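Local coordinates for periplasmic binding protein (Agrobacterium tumefaciens str. B6, PDB 5L9G) that binds the opine mannopine in the periplasm, probably delivering it to an ABC transporter for uptake, at residues 162-170 / 188-196. Sequence-based numbering, arbitrary orientation.
Sequences MIEAAALAL and KAAIAKLTE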
# COMPACT_ATOMS: atom_id res chain seq x y z
N MET A 162 -7.19 -7.63 0.16
CA MET A 162 -7.74 -8.81 -0.52
C MET A 162 -8.88 -9.47 0.25
O MET A 162 -9.90 -9.83 -0.35
CB MET A 162 -6.62 -9.83 -0.85
CG MET A 162 -5.39 -9.21 -1.54
SD MET A 162 -5.80 -8.50 -3.18
CE MET A 162 -5.36 -6.82 -2.94
N ILE A 163 -8.74 -9.61 1.59
CA ILE A 163 -9.79 -10.16 2.45
C ILE A 163 -11.02 -9.23 2.40
O ILE A 163 -12.15 -9.69 2.24
CB ILE A 163 -9.31 -10.36 3.93
CG1 ILE A 163 -8.00 -11.22 4.02
CG2 ILE A 163 -10.42 -10.90 4.84
CD1 ILE A 163 -8.07 -12.70 3.53
N GLU A 164 -10.77 -7.92 2.53
CA GLU A 164 -11.81 -6.89 2.51
C GLU A 164 -12.52 -6.86 1.16
O GLU A 164 -13.74 -6.63 1.14
CB GLU A 164 -11.23 -5.51 2.84
CG GLU A 164 -10.60 -5.39 4.22
CD GLU A 164 -9.09 -5.60 4.23
OE1 GLU A 164 -8.40 -4.91 5.02
OE2 GLU A 164 -8.59 -6.45 3.47
N ALA A 165 -11.77 -7.11 0.04
CA ALA A 165 -12.33 -7.14 -1.32
C ALA A 165 -13.42 -8.21 -1.39
O ALA A 165 -14.50 -7.95 -1.91
CB ALA A 165 -11.24 -7.43 -2.35
N ALA A 166 -13.16 -9.39 -0.80
CA ALA A 166 -14.11 -10.50 -0.75
C ALA A 166 -15.35 -10.13 0.07
O ALA A 166 -16.47 -10.42 -0.38
CB ALA A 166 -13.45 -11.74 -0.19
N ALA A 167 -15.16 -9.44 1.23
CA ALA A 167 -16.28 -8.98 2.07
C ALA A 167 -17.18 -8.03 1.25
O ALA A 167 -18.39 -8.24 1.22
CB ALA A 167 -15.75 -8.26 3.31
N LEU A 168 -16.56 -7.09 0.49
CA LEU A 168 -17.28 -6.17 -0.40
C LEU A 168 -18.03 -6.91 -1.50
O LEU A 168 -19.20 -6.61 -1.74
CB LEU A 168 -16.33 -5.12 -1.01
CG LEU A 168 -15.83 -4.05 -0.05
CD1 LEU A 168 -14.66 -3.32 -0.64
CD2 LEU A 168 -16.97 -3.08 0.34
N ALA A 169 -17.39 -7.91 -2.15
CA ALA A 169 -18.02 -8.74 -3.20
C ALA A 169 -19.27 -9.45 -2.71
O ALA A 169 -20.20 -9.65 -3.50
CB ALA A 169 -17.04 -9.77 -3.71
N LEU A 170 -19.29 -9.85 -1.42
CA LEU A 170 -20.41 -10.53 -0.75
C LEU A 170 -21.61 -9.60 -0.50
O LEU A 170 -22.66 -10.06 -0.07
CB LEU A 170 -19.92 -11.17 0.56
CG LEU A 170 -19.03 -12.43 0.43
CD1 LEU A 170 -18.38 -12.77 1.76
CD2 LEU A 170 -19.84 -13.64 -0.07
N LYS A 188 -14.69 -16.34 7.67
CA LYS A 188 -14.75 -17.60 6.94
C LYS A 188 -15.45 -17.44 5.58
O LYS A 188 -15.00 -18.03 4.60
CB LYS A 188 -15.42 -18.69 7.78
CG LYS A 188 -14.49 -19.29 8.83
CD LYS A 188 -15.11 -20.49 9.53
CE LYS A 188 -14.07 -21.26 10.31
NZ LYS A 188 -14.57 -22.58 10.78
N ALA A 189 -16.54 -16.64 5.53
CA ALA A 189 -17.29 -16.39 4.30
C ALA A 189 -16.42 -15.63 3.28
O ALA A 189 -16.49 -15.90 2.08
CB ALA A 189 -18.54 -15.59 4.61
N ALA A 190 -15.59 -14.69 3.77
CA ALA A 190 -14.69 -13.89 2.93
C ALA A 190 -13.63 -14.80 2.28
O ALA A 190 -13.39 -14.70 1.08
CB ALA A 190 -14.04 -12.80 3.77
N ILE A 191 -13.08 -15.75 3.06
CA ILE A 191 -12.11 -16.74 2.56
C ILE A 191 -12.78 -17.70 1.57
O ILE A 191 -12.18 -18.01 0.54
CB ILE A 191 -11.38 -17.43 3.75
CG1 ILE A 191 -10.29 -16.49 4.33
CG2 ILE A 191 -10.80 -18.82 3.41
CD1 ILE A 191 -9.05 -16.19 3.44
N ALA A 192 -14.06 -18.09 1.84
CA ALA A 192 -14.84 -18.95 0.94
C ALA A 192 -15.06 -18.26 -0.42
O ALA A 192 -14.98 -18.91 -1.46
CB ALA A 192 -16.17 -19.31 1.58
N LYS A 193 -15.31 -16.94 -0.39
CA LYS A 193 -15.51 -16.12 -1.59
C LYS A 193 -14.22 -16.05 -2.42
O LYS A 193 -14.28 -16.15 -3.64
CB LYS A 193 -16.02 -14.71 -1.21
CG LYS A 193 -16.45 -13.84 -2.39
CD LYS A 193 -17.65 -14.41 -3.13
CE LYS A 193 -18.15 -13.51 -4.23
NZ LYS A 193 -19.34 -14.09 -4.90
N LEU A 194 -13.06 -15.88 -1.75
CA LEU A 194 -11.76 -15.84 -2.42
C LEU A 194 -11.44 -17.21 -3.03
O LEU A 194 -10.90 -17.28 -4.14
CB LEU A 194 -10.65 -15.41 -1.45
CG LEU A 194 -10.57 -13.93 -1.06
CD1 LEU A 194 -9.74 -13.73 0.21
CD2 LEU A 194 -10.03 -13.06 -2.19
N THR A 195 -11.80 -18.31 -2.32
CA THR A 195 -11.63 -19.69 -2.78
C THR A 195 -12.43 -19.91 -4.07
O THR A 195 -11.92 -20.50 -5.01
CB THR A 195 -11.99 -20.67 -1.64
OG1 THR A 195 -11.13 -20.41 -0.53
CG2 THR A 195 -11.85 -22.13 -2.06
N GLU A 196 -13.67 -19.40 -4.11
CA GLU A 196 -14.58 -19.49 -5.26
C GLU A 196 -13.95 -18.78 -6.49
O GLU A 196 -14.05 -19.28 -7.61
CB GLU A 196 -15.91 -18.83 -4.89
CG GLU A 196 -17.03 -18.96 -5.91
CD GLU A 196 -18.21 -18.07 -5.57
OE1 GLU A 196 -19.00 -18.45 -4.68
OE2 GLU A 196 -18.31 -16.96 -6.15
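Met162 touches helix 184-197 through its backbone: its carbonyl O lies 3.7 Å from CD2 of Leu194. One residue on, Ile163 reaches across with the end of its longer branch. With CG1 beside the backbone N (chi1 -54°), its CD1 comes within 3.6 Å of Ile191 CD1 and also meets Leu194 CD1, whose side chain it crosses at about a right angle. CG2 of Ile163 is near the methyl of Ala190.

The closest point is Ala166. Its CB aims at the other helix and rests against Ala190 O at 3.2 Å, with Leu194 CG on it at 3.7 Å and the CB atoms of Ala190 and Lys193 also touching. Two small residues meeting here let the backbones come in tight: Ala166 CA and Ala190 CA are 5.0 Å apart, and the axes of the two segments pass 8.2 Å apart at 91°.

Ala169 then lies against the far end of the Lys193 chain, its CB 3.9 Å from Lys193 CE. Leu170 closes the contact, running past Lys193 in the opposite direction; Leu170 CD2 packs on Lys193 CD, while CD1 turns to the Ala189 carbonyl and methyl. The lysine methylenes from CB to CE thus line Ala166, Ala169 and Leu170, and the bend at chi2 goes with NZ reaching Glu196 OE2 in a salt bridge. No hydrogen bond crosses between the two segments.

This near-perpendicular, alanine-centred helix crossing belongs to an alpha/beta lobe of the binding protein, outside the mannopine pocket: the Met162 side chain is about 10 Å from the ligand. Helix 324-343 sets Trp333 on Ile191, and Phe144 of helix 140-144 touches Ala169 and Lys193. Helix 184-197 leads to strand 201-205, which pairs in parallel with strand 153-156, just ahead of helix 162-169.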